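PDB 4PYS: beta-N-acetylhexosaminidase from Bacteroides fragilis, which probably hydrolyses terminal, non-reducing N-acetylhexosamine residues from beta-linked glycans and glycoconjugates. Local coordinates for residues A189-G194 and A230-N235; E410-R415 and F451-A456. All blocks are in the same frame, centred on the assembly; numbering follows the deposited sequence.

Contact 1: A189-G194 and A230-N235; sequences AFVGQG and AEAALN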
loop_
_atom_site.group_PDB
_atom_site.type_symbol
_atom_site.label_atom_id
_atom_site.label_comp_id
_atom_site.label_asym_id
_atom_site.label_seq_id
_atom_site.Cartn_x
_atom_site.Cartn_y
_atom_site.Cartn_z
ATOM N N ALA A 189 5.640 13.189 17.771
ATOM C CA ALA A 189 4.450 12.333 17.667
ATOM C C ALA A 189 3.305 12.797 18.566
ATOM O O ALA A 189 2.274 12.121 18.672
ATOM C CB ALA A 189 4.805 10.891 17.974
ATOM N N PHE A 190 3.488 13.949 19.204
ATOM C CA PHE A 190 2.533 14.442 20.200
ATOM C C PHE A 190 2.163 15.905 19.953
ATOM O O PHE A 190 1.566 16.557 20.803
ATOM C CB PHE A 190 3.092 14.230 21.621
ATOM C CG PHE A 190 3.347 12.785 21.944
ATOM C CD1 PHE A 190 2.326 11.985 22.447
ATOM C CD2 PHE A 190 4.591 12.210 21.693
ATOM C CE1 PHE A 190 2.538 10.639 22.712
ATOM C CE2 PHE A 190 4.820 10.861 21.959
ATOM C CZ PHE A 190 3.790 10.072 22.469
ATOM N N VAL A 191 2.507 16.409 18.773
ATOM C CA VAL A 191 2.199 17.790 18.428
ATOM C C VAL A 191 0.722 17.967 18.071
ATOM O O VAL A 191 0.151 19.031 18.290
ATOM C CB VAL A 191 3.115 18.321 17.297
ATOM C CG1 VAL A 191 4.562 18.385 17.779
ATOM C CG2 VAL A 191 3.008 17.463 16.043
ATOM N N GLY A 192 0.109 16.915 17.536
ATOM C CA GLY A 192 -1.311 16.933 17.217
ATOM C C GLY A 192 -2.187 16.888 18.455
ATOM O O GLY A 192 -1.946 16.099 19.372
ATOM N N GLN A 193 -3.221 17.725 18.472
ATOM C CA GLN A 193 -4.045 17.904 19.661
ATOM C C GLN A 193 -5.431 17.278 19.547
ATOM O O GLN A 193 -6.217 17.328 20.495
ATOM C CB GLN A 193 -4.206 19.395 19.963
ATOM C CG GLN A 193 -2.898 20.161 20.025
ATOM C CD GLN A 193 -2.052 19.755 21.210
ATOM O OE1 GLN A 193 -2.575 19.329 22.240
ATOM N NE2 GLN A 193 -0.736 19.882 21.072
ATOM N N GLY A 194 -5.748 16.712 18.391
ATOM C CA GLY A 194 -7.078 16.167 18.187
ATOM C C GLY A 194 -7.172 14.700 18.549
ATOM O O GLY A 194 -6.166 14.084 18.903
ATOM N N ALA A 230 7.462 18.827 7.473
ATOM C CA ALA A 230 8.551 18.700 8.435
ATOM C C ALA A 230 8.249 19.351 9.783
ATOM O O ALA A 230 9.051 19.242 10.709
ATOM C CB ALA A 230 9.824 19.286 7.852
ATOM N N GLU A 231 7.107 20.030 9.882
ATOM C CA GLU A 231 6.764 20.807 11.075
ATOM C C GLU A 231 6.981 20.061 12.401
ATOM O O GLU A 231 7.559 20.609 13.343
ATOM C CB GLU A 231 5.326 21.341 10.988
ATOM C CG GLU A 231 5.109 22.449 9.951
ATOM C CD GLU A 231 4.616 21.929 8.605
ATOM O OE1 GLU A 231 4.772 20.723 8.328
ATOM O OE2 GLU A 231 4.065 22.734 7.824
ATOM N N ALA A 232 6.525 18.813 12.464
ATOM C CA ALA A 232 6.679 18.000 13.669
ATOM C C ALA A 232 8.153 17.707 13.945
ATOM O O ALA A 232 8.595 17.716 15.093
ATOM C CB ALA A 232 5.900 16.699 13.532
ATOM N N ALA A 233 8.899 17.427 12.883
ATOM C CA ALA A 233 10.334 17.182 12.996
ATOM C C ALA A 233 11.059 18.444 13.432
ATOM O O ALA A 233 12.030 18.384 14.192
ATOM C CB ALA A 233 10.895 16.686 11.674
ATOM N N LEU A 234 10.592 19.590 12.944
ATOM C CA LEU A 234 11.205 20.870 13.289
ATOM C C LEU A 234 10.936 21.252 14.739
ATOM O O LEU A 234 11.722 21.974 15.355
ATOM C CB LEU A 234 10.736 21.976 12.344
ATOM C CG LEU A 234 11.327 21.908 10.934
ATOM C CD1 LEU A 234 10.765 23.000 10.048
ATOM C CD2 LEU A 234 12.843 22.007 10.995
ATOM N N ASN A 235 9.822 20.768 15.279
ATOM C CA ASN A 235 9.527 20.941 16.701
ATOM C C ASN A 235 10.522 20.164 17.541
ATOM O O ASN A 235 10.934 20.599 18.616
ATOM C CB ASN A 235 8.113 20.461 17.015
ATOM C CG ASN A 235 7.145 21.595 17.165
ATOM O OD1 ASN A 235 6.818 22.006 18.279
ATOM N ND2 ASN A 235 6.689 22.130 16.042
#
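The carbonyl oxygen of Glu231 is gripped twice by Asn235, the residue whose CB and CG pack against Val191. The contact lies in the catalytic domain, a (beta/alpha)8 barrel: short helix 231-236, which follows strand 219-223, rests against the loop between helices 183-186 and 203-214, part of the beta-alpha-beta crossover from strand 163-170 to strand 219-223. Asn235 N reaches Glu231 O at 3.0 Å, the ordinary bond of a helical turn, while Asn235 ND2 comes to the same Glu231 O at 3.2 Å from the other face of the carbonyl. The second bond is nearly straight at the hydrogen (170°), but the donor stands 43° above the carbonyl plane. A first torsion of -102° folds the amide back along the helix, where ND2 can reach that oxygen. ND2 also bonds to Val247 O, so two carbonyls fix the rotation of the amide; asparagine suits the place because it is short and carries a donor.

No hydrogen bond joins the two segments. Val191 carries nearly all of the loop side, spreading its branches over the helix surface. Its CG1 runs obliquely past Asn235, 4.2 Å from Asn235 CG, touching the carbon skeleton of the amide. A branched aliphatic side chain thus serves two helix positions at once, while Ala232, with a single methyl, lets the backbones come to 6.5 Å between Val191 CA and Ala232 CA. Gln198, within the same loop, donates to the carbonyls of Gly192 and Gly194, while Gln251, beyond helix 231-236 in sequence, accepts from Gln193 N. The closest touch between the segments is purely apolar, Val191 CG2 lying 3.9 Å from Ala232 CB.

Contact 2: E410-R415 and F451-A456; sequences EDVYLR and FPRILA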
loop_
_atom_site.group_PDB
_atom_site.type_symbol
_atom_site.label_atom_id
_atom_site.label_comp_id
_atom_site.label_asym_id
_atom_site.label_seq_id
_atom_site.Cartn_x
_atom_site.Cartn_y
_atom_site.Cartn_z
ATOM N N GLU A 410 -19.152 3.290 -9.230
ATOM C CA GLU A 410 -19.210 3.407 -10.689
ATOM C C GLU A 410 -18.065 4.245 -11.234
ATOM O O GLU A 410 -17.487 3.903 -12.264
ATOM C CB GLU A 410 -20.554 3.995 -11.163
ATOM C CG GLU A 410 -21.628 2.956 -11.424
ATOM C CD GLU A 410 -22.871 3.525 -12.113
ATOM O OE1 GLU A 410 -23.978 3.074 -11.778
ATOM O OE2 GLU A 410 -22.735 4.408 -12.986
ATOM N N ASP A 411 -17.735 5.350 -10.563
ATOM C CA ASP A 411 -16.645 6.192 -11.043
ATOM C C ASP A 411 -15.335 5.416 -11.036
ATOM O O ASP A 411 -14.591 5.432 -12.023
ATOM C CB ASP A 411 -16.497 7.467 -10.187
ATOM C CG ASP A 411 -17.707 8.372 -10.269
ATOM O OD1 ASP A 411 -18.224 8.603 -11.391
ATOM O OD2 ASP A 411 -18.142 8.870 -9.203
ATOM N N VAL A 412 -15.039 4.732 -9.936
ATOM C CA VAL A 412 -13.749 4.047 -9.871
ATOM C C VAL A 412 -13.720 2.894 -10.877
ATOM O O VAL A 412 -12.736 2.711 -11.589
ATOM C CB VAL A 412 -13.349 3.608 -8.434
ATOM C CG1 VAL A 412 -14.450 2.839 -7.762
ATOM C CG2 VAL A 412 -12.055 2.790 -8.462
ATOM N N TYR A 413 -14.817 2.153 -10.991
ATOM C CA TYR A 413 -14.817 1.006 -11.899
ATOM C C TYR A 413 -14.768 1.393 -13.376
ATOM O O TYR A 413 -14.058 0.763 -14.170
ATOM C CB TYR A 413 -16.035 0.109 -11.627
ATOM C CG TYR A 413 -15.871 -1.270 -12.246
ATOM C CD1 TYR A 413 -15.079 -2.229 -11.634
ATOM C CD2 TYR A 413 -16.500 -1.599 -13.435
ATOM C CE1 TYR A 413 -14.907 -3.486 -12.192
ATOM C CE2 TYR A 413 -16.336 -2.866 -14.003
ATOM C CZ TYR A 413 -15.542 -3.794 -13.375
ATOM O OH TYR A 413 -15.366 -5.054 -13.926
ATOM N N LEU A 414 -15.491 2.445 -13.746
ATOM C CA LEU A 414 -15.698 2.753 -15.158
ATOM C C LEU A 414 -14.771 3.839 -15.701
ATOM O O LEU A 414 -14.578 3.916 -16.908
ATOM C CB LEU A 414 -17.142 3.208 -15.400
ATOM C CG LEU A 414 -18.256 2.218 -15.084
ATOM C CD1 LEU A 414 -19.605 2.914 -15.283
ATOM C CD2 LEU A 414 -18.130 0.999 -15.977
ATOM N N ARG A 415 -14.220 4.691 -14.831
ATOM C CA ARG A 415 -13.577 5.913 -15.329
ATOM C C ARG A 415 -12.256 6.258 -14.622
ATOM O O ARG A 415 -11.871 7.422 -14.558
ATOM C CB ARG A 415 -14.559 7.102 -15.250
ATOM C CG ARG A 415 -15.668 7.062 -16.324
ATOM C CD ARG A 415 -16.723 8.176 -16.146
ATOM N NE ARG A 415 -17.480 8.029 -14.904
ATOM C CZ ARG A 415 -18.566 7.268 -14.769
ATOM N NH1 ARG A 415 -19.035 6.569 -15.797
ATOM N NH2 ARG A 415 -19.185 7.198 -13.602
ATOM N N PHE A 451 -14.188 0.548 1.974
ATOM C CA PHE A 451 -15.082 -0.440 1.337
ATOM C C PHE A 451 -16.413 0.171 0.948
ATOM O O PHE A 451 -16.998 0.912 1.732
ATOM C CB PHE A 451 -15.356 -1.592 2.311
ATOM C CG PHE A 451 -14.170 -2.487 2.523
ATOM C CD1 PHE A 451 -13.241 -2.199 3.510
ATOM C CD2 PHE A 451 -13.976 -3.598 1.713
ATOM C CE1 PHE A 451 -12.132 -3.016 3.695
ATOM C CE2 PHE A 451 -12.873 -4.420 1.891
ATOM C CZ PHE A 451 -11.959 -4.120 2.886
ATOM N N PRO A 452 -16.958 -0.210 -0.224
ATOM C CA PRO A 452 -16.471 -1.247 -1.136
ATOM C C PRO A 452 -15.559 -0.748 -2.246
ATOM O O PRO A 452 -15.159 -1.557 -3.058
ATOM C CB PRO A 452 -17.770 -1.764 -1.786
ATOM C CG PRO A 452 -18.643 -0.541 -1.829
ATOM C CD PRO A 452 -18.334 0.222 -0.551
ATOM N N ARG A 453 -15.239 0.536 -2.313
ATOM C CA ARG A 453 -14.504 1.009 -3.486
ATOM C C ARG A 453 -13.119 0.386 -3.653
ATOM O O ARG A 453 -12.626 0.245 -4.775
ATOM C CB ARG A 453 -14.448 2.534 -3.516
ATOM C CG ARG A 453 -15.826 3.170 -3.758
ATOM C CD ARG A 453 -15.793 4.692 -3.590
ATOM N NE ARG A 453 -15.306 5.048 -2.256
ATOM C CZ ARG A 453 -14.939 6.268 -1.887
ATOM N NH1 ARG A 453 -15.012 7.280 -2.743
ATOM N NH2 ARG A 453 -14.488 6.474 -0.651
ATOM N N ILE A 454 -12.489 -0.023 -2.560
ATOM C CA ILE A 454 -11.183 -0.696 -2.706
ATOM C C ILE A 454 -11.285 -2.009 -3.496
ATOM O O ILE A 454 -10.309 -2.475 -4.088
ATOM C CB ILE A 454 -10.503 -0.948 -1.337
ATOM C CG1 ILE A 454 -9.016 -1.274 -1.553
ATOM C CG2 ILE A 454 -11.215 -2.056 -0.557
ATOM C CD1 ILE A 454 -8.125 -0.791 -0.468
ATOM N N LEU A 455 -12.472 -2.607 -3.530
ATOM C CA LEU A 455 -12.608 -3.861 -4.251
ATOM C C LEU A 455 -12.470 -3.622 -5.748
ATOM O O LEU A 455 -11.986 -4.485 -6.477
ATOM C CB LEU A 455 -13.971 -4.506 -3.951
ATOM C CG LEU A 455 -14.182 -4.936 -2.501
ATOM C CD1 LEU A 455 -15.600 -5.462 -2.307
ATOM C CD2 LEU A 455 -13.181 -6.012 -2.135
ATOM N N ALA A 456 -12.913 -2.458 -6.209
ATOM C CA ALA A 456 -12.791 -2.137 -7.629
ATOM C C ALA A 456 -11.330 -1.886 -7.964
ATOM O O ALA A 456 -10.846 -2.291 -9.018
ATOM C CB ALA A 456 -13.639 -0.931 -7.978
#
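Val412 and Ala456 bury the most surface here, with Arg453 next, and they bring helix 409-415 against the start of helix 453-462 without a hydrogen bond between the segments. Both branches of Val412 border the methyl of Ala456: Val412 CG1 is 3.9 Å from Ala456 CB and Val412 CG2 is 4.1 Å from it. A first torsion of 51° turns CG2 anti to the backbone N and sets CG1 between the N and the carbonyl carbon. Alanine suits the facing position because its small side chain lets the backbones come close, with Tyr413 CA 5.7 Å from Ala456 CA.

The same methyl also meets the edge of the Tyr413 ring, near its plane, with Tyr413 CD1 4.1 Å from Ala456 CB. The far end of this tyrosine goes to another partner, its hydroxyl bonding to Glu468 O, and its ring stacks with Phe473 of helix 470-486.

Arg453 offers its aliphatic part to the valine, with Arg453 CG 4.2 Å from Val412 CG1. Its guanidinium N-H groups find acceptors beyond the segments: NH1 donates to Phe393 O and NH2 to Arg449 O, and the group makes a cation-pi contact with Phe407. Arginine fits because a long apolar stem and a polar end with several N-H donors are both used.

Such packing of helix 409-415, from the connection between strands 381-383 and 428-435, against helix 453-462, which comes after that second strand, belongs to the outer layer of a (beta/alpha)8 barrel, the fold of the family 20 catalytic domain.

Overall arrangement
Contact 1 and contact 2 lie in the same family 20 catalytic domain and follow one another along the chain, the first closing before the second opens. Their centres are 34 Å apart and their nearest atoms about 22 Å, so they do not touch. Contact 1 is the more peripheral, its centre 24 Å from the centre of the chain against 17 Å for contact 2, and it is only partly buried. Its helix leads on to Cys242, which binds the zinc ion with Cys260, Cys301 and Cys304. Contact 2 joins segments before and after strand 428-435, the last barrel strand in sequence; a glycerol, probably from the crystallisation liquor, lies about 4 Å from the Tyr413 side chain.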